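PDB 6FSK: DyP-type peroxidase from Pleurotus ostreatus PC15, which probably uses heme b and hydrogen peroxide to oxidise dyes and other substrates, apparently including divalent manganese. Local coordinates for residues N405-A410 with V423-D428; I289-L294 with N308-G313; I261-L266 with T445-P450; G437-I442 with L456-F461; S94-T99 with S388-F393. The protein carries 1 engineered substitution. All coordinates share one frame; numbering follows the deposited sequence.

Interaction 1: N405-A410 with V423-D428; sequences NFPVNA and VVPGFD
P425 pushes its ring against the turn that leads into helix 408-412, where its CB, CG and CD each meet something. CB lies 3.5 Å from the carbonyl O of F406. CG touches CG2 of V408 at 3.8 Å and also CD of P407, which follows a cis peptide bond. CD closes the ring between V408 CG2 and the carbonyl O of N405. V408 has CG1 anti to its backbone N (chi1 170°), which leaves CG2 beside that N, and this methyl also reaches V423 CG1 at 3.9 Å. An alanine here, keeping only CB, would probably leave P407 CD without its partner across the contact and V408 CG2 with V423 alone, opening a gap where CG and CD had been. No direct hydrogen bond joins the two segments; instead one water donates to N405 OD1 and to the carbonyl O of V423, 2.7 Å from each atom. N405 OD1 also rests 3.7 Å from V424 CG1. K332, in helix 329-333, donates to the carbonyls of F406 and G426, while D428 accepts from H329, the axial heme ligand; F406 stacks on W400 of helix 393-401 and touches L339 of helix 337-340.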
# COMPACT_ATOMS: atom_id res chain seq x y z
N ASN A 405 5.59 -21.26 -1.81
CA ASN A 405 6.43 -21.72 -2.89
C ASN A 405 6.82 -20.66 -3.89
O ASN A 405 7.66 -20.91 -4.74
CB ASN A 405 5.80 -22.89 -3.61
CG ASN A 405 5.65 -24.07 -2.70
OD1 ASN A 405 6.65 -24.60 -2.25
ND2 ASN A 405 4.45 -24.39 -2.37
N PHE A 406 6.24 -19.46 -3.77
CA PHE A 406 6.58 -18.36 -4.69
C PHE A 406 7.91 -17.69 -4.29
O PHE A 406 8.05 -17.38 -3.10
CB PHE A 406 5.45 -17.30 -4.73
CG PHE A 406 5.75 -16.17 -5.65
CD1 PHE A 406 5.62 -16.35 -7.01
CD2 PHE A 406 6.34 -15.01 -5.22
CE1 PHE A 406 5.94 -15.36 -7.95
CE2 PHE A 406 6.74 -14.02 -6.11
CZ PHE A 406 6.53 -14.18 -7.48
N PRO A 407 8.88 -17.46 -5.19
CA PRO A 407 8.75 -17.47 -6.63
C PRO A 407 9.33 -18.73 -7.30
O PRO A 407 9.41 -18.79 -8.52
CB PRO A 407 9.65 -16.32 -7.04
CG PRO A 407 10.70 -16.33 -6.04
CD PRO A 407 10.01 -16.67 -4.74
N VAL A 408 9.64 -19.74 -6.53
CA VAL A 408 10.19 -20.97 -7.09
C VAL A 408 9.17 -21.64 -8.02
O VAL A 408 9.50 -22.13 -9.13
CB VAL A 408 10.70 -21.94 -5.96
CG1 VAL A 408 11.02 -23.31 -6.58
CG2 VAL A 408 11.93 -21.33 -5.29
N ASN A 409 7.92 -21.72 -7.58
CA ASN A 409 6.84 -22.36 -8.31
C ASN A 409 6.70 -21.70 -9.71
O ASN A 409 6.67 -22.35 -10.76
CB ASN A 409 5.54 -22.37 -7.51
CG ASN A 409 5.02 -21.00 -7.04
OD1 ASN A 409 5.63 -19.95 -7.23
ND2 ASN A 409 3.86 -21.02 -6.31
N ALA A 410 6.80 -20.38 -9.73
CA ALA A 410 6.59 -19.64 -10.97
C ALA A 410 7.67 -19.92 -11.95
O ALA A 410 7.35 -20.17 -13.16
CB ALA A 410 6.54 -18.16 -10.72
N VAL A 423 13.73 -26.02 -2.73
CA VAL A 423 13.73 -24.68 -2.09
C VAL A 423 12.26 -24.21 -1.96
O VAL A 423 11.48 -24.18 -2.96
CB VAL A 423 14.50 -23.66 -2.97
CG1 VAL A 423 14.36 -22.26 -2.39
CG2 VAL A 423 15.92 -24.04 -3.10
N VAL A 424 11.91 -23.82 -0.75
CA VAL A 424 10.59 -23.41 -0.34
C VAL A 424 10.80 -22.03 0.35
O VAL A 424 11.17 -21.98 1.50
CB VAL A 424 9.86 -24.41 0.63
CG1 VAL A 424 8.46 -23.87 0.91
CG2 VAL A 424 9.78 -25.79 -0.04
N PRO A 425 10.62 -20.93 -0.42
CA PRO A 425 10.93 -19.63 0.17
C PRO A 425 10.21 -19.34 1.47
O PRO A 425 10.78 -18.74 2.36
CB PRO A 425 10.46 -18.65 -0.91
CG PRO A 425 10.85 -19.42 -2.18
CD PRO A 425 10.32 -20.79 -1.87
N GLY A 426 8.97 -19.76 1.57
CA GLY A 426 8.11 -19.44 2.67
C GLY A 426 7.35 -18.15 2.50
O GLY A 426 7.18 -17.64 1.38
N PHE A 427 6.74 -17.75 3.58
CA PHE A 427 5.89 -16.58 3.61
C PHE A 427 6.69 -15.27 3.63
O PHE A 427 7.78 -15.18 4.23
CB PHE A 427 4.93 -16.58 4.86
CG PHE A 427 3.83 -17.59 4.74
CD1 PHE A 427 4.09 -18.92 4.95
CD2 PHE A 427 2.58 -17.23 4.34
CE1 PHE A 427 3.09 -19.88 4.81
CE2 PHE A 427 1.58 -18.18 4.18
CZ PHE A 427 1.85 -19.52 4.42
N ASP A 428 6.08 -14.24 3.05
CA ASP A 428 6.48 -12.87 3.33
C ASP A 428 6.23 -12.68 4.83
O ASP A 428 5.10 -12.93 5.32
CB ASP A 428 5.59 -11.96 2.53
CG ASP A 428 5.85 -10.52 2.76
OD1 ASP A 428 5.97 -10.05 3.94
OD2 ASP A 428 5.88 -9.74 1.73
O HOH W 1 8.88 -24.50 -3.72

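Interaction 2: I289-L294 with N308-G313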
# COMPACT_ATOMS: atom_id res chain seq x y z
N ILE A 289 19.52 -4.48 0.54
CA ILE A 289 20.49 -5.52 0.84
C ILE A 289 21.04 -6.10 -0.46
O ILE A 289 22.17 -6.64 -0.47
CB ILE A 289 19.91 -6.63 1.75
CG1 ILE A 289 18.87 -7.40 1.02
CG2 ILE A 289 19.47 -6.03 3.08
CD1 ILE A 289 18.22 -8.44 1.92
N GLU A 290 20.33 -6.05 -1.61
CA GLU A 290 20.85 -6.58 -2.82
C GLU A 290 22.15 -5.86 -3.23
O GLU A 290 23.02 -6.50 -3.85
CB GLU A 290 19.80 -6.47 -3.92
CG GLU A 290 20.14 -6.96 -5.31
CD GLU A 290 20.42 -8.46 -5.39
OE1 GLU A 290 20.12 -9.25 -4.44
OE2 GLU A 290 20.90 -8.85 -6.48
N ILE A 291 22.24 -4.58 -2.92
CA ILE A 291 23.47 -3.77 -3.20
C ILE A 291 24.43 -3.91 -2.04
O ILE A 291 25.67 -4.11 -2.29
CB ILE A 291 23.11 -2.31 -3.50
CG1 ILE A 291 22.19 -2.24 -4.71
CG2 ILE A 291 24.39 -1.45 -3.68
CD1 ILE A 291 21.73 -0.86 -5.15
N THR A 292 23.97 -3.81 -0.80
CA THR A 292 24.84 -3.89 0.37
C THR A 292 24.39 -4.99 1.35
O THR A 292 23.67 -4.72 2.31
CB THR A 292 25.04 -2.50 1.02
OG1 THR A 292 26.01 -2.57 2.06
CG2 THR A 292 23.75 -1.90 1.54
N PRO A 293 24.79 -6.25 1.06
CA PRO A 293 24.18 -7.40 1.81
C PRO A 293 24.77 -7.66 3.20
O PRO A 293 24.12 -8.38 3.99
CB PRO A 293 24.44 -8.61 0.88
CG PRO A 293 25.63 -8.17 0.09
CD PRO A 293 25.45 -6.73 -0.16
N LEU A 294 25.97 -7.09 3.49
CA LEU A 294 26.64 -7.44 4.72
C LEU A 294 26.46 -6.45 5.81
O LEU A 294 26.45 -6.83 6.98
CB LEU A 294 28.18 -7.64 4.48
CG LEU A 294 28.59 -8.65 3.40
CD1 LEU A 294 30.11 -8.72 3.19
CD2 LEU A 294 28.14 -10.04 3.77
N ASN A 308 17.63 2.36 -5.50
CA ASN A 308 16.66 1.44 -6.12
C ASN A 308 17.12 0.78 -7.40
O ASN A 308 16.37 0.18 -8.12
CB ASN A 308 15.31 2.18 -6.19
CG ASN A 308 14.15 1.20 -6.23
OD1 ASN A 308 14.17 0.20 -5.55
ND2 ASN A 308 13.15 1.57 -6.98
N LYS A 309 18.42 0.94 -7.71
CA LYS A 309 18.96 0.41 -8.97
C LYS A 309 19.51 -0.99 -8.72
O LYS A 309 20.73 -1.21 -8.47
CB LYS A 309 20.15 1.34 -9.37
CG LYS A 309 20.91 0.83 -10.56
CD LYS A 309 20.06 0.91 -11.75
CE LYS A 309 20.83 1.54 -12.92
NZ LYS A 309 20.38 0.78 -14.11
N PHE A 310 18.61 -1.95 -8.74
CA PHE A 310 18.94 -3.39 -8.59
C PHE A 310 17.76 -4.14 -9.17
O PHE A 310 16.65 -3.57 -9.29
CB PHE A 310 19.19 -3.81 -7.15
CG PHE A 310 18.02 -3.54 -6.21
CD1 PHE A 310 17.88 -2.34 -5.60
CD2 PHE A 310 17.09 -4.54 -5.96
CE1 PHE A 310 16.83 -2.08 -4.75
CE2 PHE A 310 16.07 -4.32 -5.12
CZ PHE A 310 15.93 -3.12 -4.53
N ASP A 311 17.99 -5.36 -9.63
CA ASP A 311 16.96 -6.15 -10.23
C ASP A 311 16.95 -7.62 -9.78
O ASP A 311 16.17 -8.39 -10.27
CB ASP A 311 17.00 -6.04 -11.74
CG ASP A 311 18.32 -6.53 -12.33
OD1 ASP A 311 19.18 -7.11 -11.66
OD2 ASP A 311 18.55 -6.30 -13.53
N PHE A 312 17.85 -7.97 -8.84
CA PHE A 312 18.07 -9.36 -8.39
C PHE A 312 18.83 -10.28 -9.38
O PHE A 312 19.05 -11.46 -9.08
CB PHE A 312 16.81 -10.06 -7.85
CG PHE A 312 16.01 -9.23 -6.86
CD1 PHE A 312 16.54 -8.80 -5.69
CD2 PHE A 312 14.69 -8.99 -7.08
CE1 PHE A 312 15.82 -8.05 -4.77
CE2 PHE A 312 13.92 -8.24 -6.17
CZ PHE A 312 14.51 -7.80 -5.03
N GLY A 313 19.30 -9.68 -10.43
CA GLY A 313 20.13 -10.36 -11.42
C GLY A 313 19.53 -11.65 -11.85
O GLY A 313 18.36 -11.75 -12.18
O HOH W 2 20.58 -6.86 -8.58
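E290 and I291 pack against a loop, 308-313, in the C-terminal part of this DyP-type peroxidase, where the chain runs close to the heme and makes an Asx turn at D311 just before helix 315-318. The van der Waals packing comes first. E290 has CG anti to its backbone N (chi1 179°), and CG sits 3.8 Å from F310 CB, while E290 CB approaches F310 CD2 obliquely. I291 crosses F310 at about a right angle; its CD1 meets F310 CD1 at 4.1 Å and comes closer still, 3.5 Å, to the carbonyl O of K309.

The carboxylate of E290 lies against F312. OE1 is in the plane of the F312 ring at its edge, 3.8 Å from CD1, where the partly positive C-H hydrogens point; the carboxylate plane stands 80° to the ring. The other oxygen, OE2, is 3.5 Å from F312 CA.

Polar links are made through water. One water donates to E290 OE2 at 2.9 Å and accepts from D311 N, bridging the segments. An alanine at E290 would probably break the water's bridge to D311 N, leave the F312 ring edge without the carboxylate, and remove the CG packing on F310.

Beyond the contact, R336, a heme-binding residue, makes a cation-pi interaction with F310 and donates to the F310 carbonyl; R331 makes a cation-pi interaction with F312. Within the Asx turn, G313 N reaches D311 OD1 at 2.9 Å from above the carboxylate plane.

Interaction 3: I261-L266 with T445-P450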
# COMPACT_ATOMS: atom_id res chain seq x y z
N ILE A 261 21.05 -13.85 13.29
CA ILE A 261 21.74 -14.69 12.28
C ILE A 261 23.12 -14.98 12.82
O ILE A 261 23.83 -14.05 13.17
CB ILE A 261 21.78 -14.02 10.92
CG1 ILE A 261 20.36 -14.07 10.35
CG2 ILE A 261 22.78 -14.74 9.99
CD1 ILE A 261 20.20 -13.06 9.30
N VAL A 262 23.47 -16.27 12.88
CA VAL A 262 24.76 -16.71 13.38
C VAL A 262 25.64 -16.81 12.16
O VAL A 262 25.36 -17.57 11.18
CB VAL A 262 24.61 -18.02 14.16
CG1 VAL A 262 26.00 -18.52 14.54
CG2 VAL A 262 23.74 -17.78 15.40
N LEU A 263 26.57 -15.85 12.09
CA LEU A 263 27.45 -15.71 10.90
C LEU A 263 28.82 -15.31 11.55
O LEU A 263 28.86 -14.54 12.50
CB LEU A 263 26.89 -14.62 9.98
CG LEU A 263 27.10 -14.60 8.51
CD1 LEU A 263 26.08 -13.70 7.84
CD2 LEU A 263 28.48 -14.03 8.32
N PRO A 264 29.93 -15.95 11.10
CA PRO A 264 31.22 -15.61 11.69
C PRO A 264 31.45 -14.13 11.73
O PRO A 264 31.35 -13.39 10.72
CB PRO A 264 32.22 -16.30 10.72
CG PRO A 264 31.44 -17.49 10.16
CD PRO A 264 30.05 -16.89 9.98
N GLY A 265 31.83 -13.68 12.89
CA GLY A 265 32.17 -12.29 13.03
C GLY A 265 31.04 -11.37 13.45
O GLY A 265 31.30 -10.27 13.89
N LEU A 266 29.80 -11.83 13.42
CA LEU A 266 28.70 -10.96 13.90
C LEU A 266 28.35 -11.17 15.34
O LEU A 266 28.25 -12.29 15.83
CB LEU A 266 27.42 -11.21 13.08
CG LEU A 266 27.47 -10.81 11.60
CD1 LEU A 266 26.08 -10.87 10.96
CD2 LEU A 266 28.08 -9.49 11.29
N THR A 445 16.93 -17.02 5.31
CA THR A 445 17.40 -15.86 6.03
C THR A 445 18.90 -15.96 6.46
O THR A 445 19.51 -14.93 6.57
CB THR A 445 16.50 -15.48 7.21
OG1 THR A 445 16.52 -16.48 8.23
CG2 THR A 445 15.04 -15.17 6.73
N ASN A 446 19.47 -17.14 6.72
CA ASN A 446 20.88 -17.24 7.07
C ASN A 446 21.65 -17.44 5.73
O ASN A 446 21.42 -18.44 5.03
CB ASN A 446 21.15 -18.41 7.95
CG ASN A 446 22.63 -18.44 8.37
OD1 ASN A 446 23.55 -18.33 7.57
ND2 ASN A 446 22.83 -18.40 9.67
N PRO A 447 22.50 -16.51 5.34
CA PRO A 447 23.20 -16.62 4.04
C PRO A 447 24.04 -17.86 3.91
O PRO A 447 24.27 -18.35 2.79
CB PRO A 447 24.12 -15.38 4.01
CG PRO A 447 23.71 -14.55 5.14
CD PRO A 447 22.80 -15.25 6.03
N ASN A 448 24.50 -18.39 5.03
CA ASN A 448 25.33 -19.61 4.96
C ASN A 448 24.57 -20.90 4.98
O ASN A 448 25.15 -21.96 4.70
CB ASN A 448 26.38 -19.62 6.10
CG ASN A 448 27.47 -18.62 5.88
OD1 ASN A 448 27.82 -18.34 4.74
ND2 ASN A 448 28.02 -18.08 6.98
N ASP A 449 23.28 -20.89 5.31
CA ASP A 449 22.49 -22.12 5.45
C ASP A 449 21.07 -21.81 4.92
O ASP A 449 20.12 -21.67 5.71
CB ASP A 449 22.52 -22.41 6.95
CG ASP A 449 21.84 -23.69 7.35
OD1 ASP A 449 21.69 -24.58 6.49
OD2 ASP A 449 21.39 -23.72 8.55
N PRO A 450 20.91 -21.71 3.59
CA PRO A 450 19.60 -21.30 3.05
C PRO A 450 18.47 -22.22 3.29
O PRO A 450 17.29 -21.80 3.34
CB PRO A 450 19.85 -21.21 1.55
CG PRO A 450 21.11 -21.93 1.32
CD PRO A 450 21.93 -21.76 2.52
O HOH W 3 21.12 -18.01 12.27
O HOH W 4 26.93 -19.10 9.51
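I261-P264 and T445-N448 run alongside each other in nearly the same direction, 20° apart, I261 lying nearest N446 and L263 nearest N448, without any backbone-to-backbone hydrogen bond between them. The direct polar link is made by a side chain. N446 has CG anti to its backbone N (chi1 -176°), and its ND2 donates to the carbonyl O of V262 over 3.1 Å, fairly straight, though tilted from the carbonyl plane. ND2 also gives a hydrogen bond to a water that accepts from V262 N, so ND2 holds V262 O directly and V262 N through a water. A second water donates to V262 O and accepts from N448 ND2.

Two turns meet here: a type II beta turn spans L263 to L266, and a type I beta turn spans N446 to D449. In the second, N446 OD1 takes the backbone N of N448 at 2.7 Å, in its carbonyl plane. This Asx turn holds the amide with its ND2 toward V262.

Apolar groups fill in beside the amide. I261 CG2 packs 3.7 Å from N446 ND2 and touches P447 CD, while I261 CD1 reaches the carbonyl O of T445 at 3.4 Å. L263 crosses P447 at about a right angle, CD1 to CG 3.7 Å. P264 and N448 meet tip to tip. Helix 268-280 lies against the contact, its L274 and L275 touching I261 and its L275 touching T445.

Interaction 4: G437-I442 with L456-F461; sequences GGIRQI and LPDQDF
The guanidinium of R440 is gripped by groups on several sides. D460 lies over one face, its carboxylate plane turned 33° against the guanidinium, and the salt bridge runs from R440 NH2 to D460 OD1 at 3.3 Å. L456 CD1 packs over the opposite face, 3.7 Å from R440 NH1, so the flat cation is sandwiched between a carboxylate and a methyl. A bend at chi3 (-56°) turns NE back from the CB-CG-CD line. NH2 donates to two waters in the guanidinium plane, one of them 2.8 Å from NH2 and 2.7 Å from the carbonyl O of P457. NE donates to a third water, near G438 O, and NH1 makes a weak bond to G432 O.

The backbones are tied by L456 N, which donates to R440 O over 2.8 Å, next to the small antiparallel pair of strands 441-443 and 453-455. A further water joins R440 N to L456 O. Behind this, L456 CD2 rests on I442 CG2 at 4.0 Å, and L456 also packs on F255 of helix 249-258.

With the carboxylate stacked over a face and two waters in the plane, the attraction between R440 and D460 is likely to be mainly electrostatic; the buried arginine should stabilise the aspartate as an anion.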
# COMPACT_ATOMS: atom_id res chain seq x y z
N GLY A 437 -5.00 -19.23 9.92
CA GLY A 437 -4.06 -18.83 10.96
C GLY A 437 -3.10 -19.88 11.43
O GLY A 437 -2.53 -19.79 12.57
N GLY A 438 -2.72 -20.81 10.58
CA GLY A 438 -1.70 -21.83 10.96
C GLY A 438 -0.26 -21.40 10.90
O GLY A 438 0.03 -20.23 10.74
N ILE A 439 0.66 -22.37 10.88
CA ILE A 439 2.07 -22.14 11.07
C ILE A 439 2.64 -21.52 9.79
O ILE A 439 2.41 -22.09 8.70
CB ILE A 439 2.79 -23.53 11.17
CG1 ILE A 439 2.34 -24.26 12.44
CG2 ILE A 439 4.30 -23.35 11.21
CD1 ILE A 439 2.53 -23.37 13.68
N ARG A 440 3.30 -20.35 9.90
CA ARG A 440 4.10 -19.78 8.81
C ARG A 440 5.60 -19.88 9.06
O ARG A 440 6.07 -19.81 10.23
CB ARG A 440 3.73 -18.31 8.65
CG ARG A 440 2.34 -18.07 8.15
CD ARG A 440 1.92 -16.60 8.00
NE ARG A 440 2.11 -15.98 9.29
CZ ARG A 440 2.91 -14.96 9.52
NH1 ARG A 440 3.38 -14.20 8.55
NH2 ARG A 440 3.16 -14.64 10.79
N GLN A 441 6.37 -20.10 8.02
CA GLN A 441 7.84 -20.24 8.07
C GLN A 441 8.41 -19.38 6.95
O GLN A 441 7.72 -19.06 5.94
CB GLN A 441 8.21 -21.72 7.74
CG GLN A 441 7.96 -22.53 8.97
CD GLN A 441 8.06 -24.05 9.01
OE1 GLN A 441 8.79 -24.76 8.28
NE2 GLN A 441 7.39 -24.55 9.99
N ILE A 442 9.68 -19.00 7.14
CA ILE A 442 10.47 -18.29 6.20
C ILE A 442 11.84 -18.92 6.09
O ILE A 442 12.47 -19.16 7.12
CB ILE A 442 10.50 -16.77 6.39
CG1 ILE A 442 11.30 -16.14 5.26
CG2 ILE A 442 11.04 -16.39 7.76
CD1 ILE A 442 11.15 -14.63 5.18
N LEU A 456 7.67 -18.78 12.26
CA LEU A 456 7.30 -17.52 12.85
C LEU A 456 6.45 -17.65 14.09
O LEU A 456 5.67 -18.60 14.22
CB LEU A 456 6.64 -16.61 11.80
CG LEU A 456 7.49 -16.33 10.55
CD1 LEU A 456 6.64 -15.61 9.49
CD2 LEU A 456 8.68 -15.47 10.92
N PRO A 457 6.51 -16.69 14.99
CA PRO A 457 5.66 -16.75 16.17
C PRO A 457 4.20 -16.72 15.80
O PRO A 457 3.85 -16.10 14.80
CB PRO A 457 6.02 -15.45 16.94
CG PRO A 457 7.17 -14.85 16.27
CD PRO A 457 7.40 -15.53 14.95
N ASP A 458 3.33 -17.32 16.59
CA ASP A 458 1.96 -17.47 16.16
C ASP A 458 1.22 -16.13 16.03
O ASP A 458 0.37 -15.97 15.15
CB ASP A 458 1.21 -18.41 17.08
CG ASP A 458 1.58 -19.88 16.81
OD1 ASP A 458 2.60 -20.18 16.04
OD2 ASP A 458 0.77 -20.67 17.32
N GLN A 459 1.62 -15.18 16.86
CA GLN A 459 1.15 -13.77 16.64
C GLN A 459 1.88 -13.14 15.42
O GLN A 459 3.05 -12.80 15.47
CB GLN A 459 1.35 -12.95 17.88
CG GLN A 459 1.02 -11.44 17.80
CD GLN A 459 -0.42 -11.21 17.49
OE1 GLN A 459 -1.32 -11.55 18.32
NE2 GLN A 459 -0.70 -10.74 16.29
N ASP A 460 1.10 -12.92 14.37
CA ASP A 460 1.54 -12.25 13.19
C ASP A 460 1.96 -10.81 13.57
O ASP A 460 1.38 -10.19 14.41
CB ASP A 460 0.46 -12.14 12.09
CG ASP A 460 0.10 -13.51 11.42
OD1 ASP A 460 0.16 -14.54 12.07
OD2 ASP A 460 -0.33 -13.54 10.23
N PHE A 461 3.00 -10.35 12.92
CA PHE A 461 3.51 -9.03 13.15
C PHE A 461 2.59 -7.93 12.66
O PHE A 461 2.64 -6.78 13.20
CB PHE A 461 4.91 -8.86 12.56
CG PHE A 461 5.90 -9.91 13.01
CD1 PHE A 461 6.06 -10.18 14.36
CD2 PHE A 461 6.63 -10.53 12.10
CE1 PHE A 461 6.97 -11.17 14.73
CE2 PHE A 461 7.53 -11.53 12.48
CZ PHE A 461 7.68 -11.79 13.79
O HOH W 5 -0.02 -18.86 13.76
O HOH W 6 -0.22 -17.50 10.79
O HOH W 7 4.40 -11.99 10.30
O HOH W 8 3.51 -19.37 12.63
O HOH W 9 2.45 -16.75 12.56

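Interaction 5: S94-T99 with S388-F393; sequences SDNAFT and SIDDGF
D390 clasps the start of helix 96-100 with both carboxylate oxygens. OD2 accepts from N96 N and OD1 from A97 N, each 2.8 Å long; OD1 uses its syn lone pair, while N96 N comes in on the syn side of OD2, slightly out of plane. D95 answers from the other direction. Its OD2 accepts from D390 N at 2.9 Å, and more weakly from I389 N. Its OD1 turns to its own helix and takes F98 N at 2.8 Å on the anti lone pair, the N-cap bond.

The two carboxylates are stacked and run in opposite directions, their planes 18° apart, with D95 OD1 and D390 OD1 only 3.5 Å from each other. The backbone N-H groups around them, together with the helix start, would probably offset some of the repulsion. A water donates to D95 OD2 and to S94 O and accepts from S388 OG, which in turn accepts from D391 N in an ST motif.

Outward lies the packing: A97 CB meets I389 CG2 at 3.7 Å, and both side chains touch Y469 of strand 462-472. The contact joins the N-terminal and C-terminal family regions of this DyP-type peroxidase at a capped helix start: D95 is the N-cap of helix 96-100, and D390 from the other segment binds the next N-H groups, those of N96 and A97.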
# COMPACT_ATOMS: atom_id res chain seq x y z
N SER A 94 -15.31 -4.38 -14.08
CA SER A 94 -14.39 -5.48 -14.45
C SER A 94 -13.26 -5.66 -13.42
O SER A 94 -12.10 -5.73 -13.76
CB SER A 94 -13.84 -5.12 -15.85
OG SER A 94 -13.42 -6.32 -16.43
N ASP A 95 -13.64 -5.65 -12.13
CA ASP A 95 -12.69 -6.05 -11.08
C ASP A 95 -13.45 -6.86 -10.05
O ASP A 95 -14.36 -6.35 -9.34
CB ASP A 95 -12.06 -4.84 -10.48
CG ASP A 95 -10.97 -5.20 -9.55
OD1 ASP A 95 -11.17 -5.49 -8.35
OD2 ASP A 95 -9.82 -5.25 -10.05
N ASN A 96 -13.13 -8.12 -10.01
CA ASN A 96 -13.85 -9.07 -9.17
C ASN A 96 -13.67 -8.72 -7.68
O ASN A 96 -14.62 -8.78 -6.93
CB ASN A 96 -13.31 -10.45 -9.39
CG ASN A 96 -13.53 -10.97 -10.77
OD1 ASN A 96 -12.61 -11.61 -11.37
ND2 ASN A 96 -14.69 -10.69 -11.31
N ALA A 97 -12.47 -8.37 -7.27
CA ALA A 97 -12.21 -8.02 -5.85
C ALA A 97 -13.02 -6.83 -5.43
O ALA A 97 -13.68 -6.83 -4.40
CB ALA A 97 -10.71 -7.78 -5.67
N PHE A 98 -12.99 -5.75 -6.24
CA PHE A 98 -13.75 -4.55 -5.96
C PHE A 98 -15.26 -4.88 -5.82
O PHE A 98 -15.94 -4.41 -4.95
CB PHE A 98 -13.57 -3.56 -7.13
CG PHE A 98 -14.43 -2.33 -7.05
CD1 PHE A 98 -14.14 -1.33 -6.19
CD2 PHE A 98 -15.55 -2.18 -7.85
CE1 PHE A 98 -14.84 -0.15 -6.11
CE2 PHE A 98 -16.31 -1.02 -7.76
CZ PHE A 98 -15.99 -0.04 -6.90
N THR A 99 -15.76 -5.67 -6.75
CA THR A 99 -17.19 -5.98 -6.81
C THR A 99 -17.64 -6.86 -5.62
O THR A 99 -18.69 -6.63 -5.02
CB THR A 99 -17.47 -6.60 -8.16
OG1 THR A 99 -17.22 -5.59 -9.16
CG2 THR A 99 -18.91 -7.06 -8.21
N SER A 388 -6.32 -2.20 -11.53
CA SER A 388 -6.88 -3.51 -11.33
C SER A 388 -6.43 -4.03 -9.96
O SER A 388 -5.27 -4.37 -9.76
CB SER A 388 -6.43 -4.48 -12.39
OG SER A 388 -6.88 -5.81 -12.19
N ILE A 389 -7.37 -4.15 -9.05
CA ILE A 389 -7.11 -4.84 -7.73
C ILE A 389 -6.88 -6.32 -7.97
O ILE A 389 -5.97 -6.96 -7.37
CB ILE A 389 -8.27 -4.58 -6.76
CG1 ILE A 389 -8.46 -3.10 -6.55
CG2 ILE A 389 -7.99 -5.27 -5.40
CD1 ILE A 389 -9.65 -2.79 -5.63
N ASP A 390 -7.63 -6.88 -8.94
CA ASP A 390 -7.47 -8.29 -9.28
C ASP A 390 -6.02 -8.58 -9.72
O ASP A 390 -5.40 -9.54 -9.26
CB ASP A 390 -8.35 -8.72 -10.41
CG ASP A 390 -9.83 -8.75 -10.06
OD1 ASP A 390 -10.20 -8.77 -8.88
OD2 ASP A 390 -10.65 -8.82 -11.09
N ASP A 391 -5.44 -7.68 -10.50
CA ASP A 391 -4.08 -7.89 -11.01
C ASP A 391 -3.02 -7.45 -10.04
O ASP A 391 -1.88 -7.98 -10.04
CB ASP A 391 -3.79 -7.10 -12.31
CG ASP A 391 -4.56 -7.60 -13.54
OD1 ASP A 391 -5.15 -8.68 -13.55
OD2 ASP A 391 -4.55 -6.83 -14.55
N GLY A 392 -3.33 -6.44 -9.22
CA GLY A 392 -2.43 -5.81 -8.30
C GLY A 392 -2.50 -6.31 -6.87
O GLY A 392 -2.14 -7.41 -6.55
N PHE A 393 -3.08 -5.43 -6.05
CA PHE A 393 -3.13 -5.74 -4.62
C PHE A 393 -3.57 -7.16 -4.29
O PHE A 393 -2.93 -7.85 -3.52
CB PHE A 393 -4.04 -4.75 -3.88
CG PHE A 393 -4.31 -5.21 -2.47
CD1 PHE A 393 -3.33 -4.96 -1.48
CD2 PHE A 393 -5.47 -5.90 -2.15
CE1 PHE A 393 -3.51 -5.46 -0.19
CE2 PHE A 393 -5.66 -6.40 -0.84
CZ PHE A 393 -4.66 -6.18 0.12
O HOH W 10 -9.47 -5.32 -12.66

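How the interactions relate
Interactions 1 and 4 touch directly: F427 N lies 2.9 Å from Q441 O, a probable hydrogen bond, and F427 CD1 packs on R440 CG at 3.7 Å. Interaction 3 shares no such touch with interaction 4, though their segments adjoin in sequence; along the chain it encloses both interaction 1 and interaction 2, whose nearest atoms are about 6 and 5 Å from it. Interaction 5 stands apart, its centre about 40 Å from that of interaction 3. The heme relates several of them: F310 of interaction 2 comes within about 5 Å of it, F393 in interaction 5 touches it, and interaction 1 reaches its axial histidine, H329, through D428.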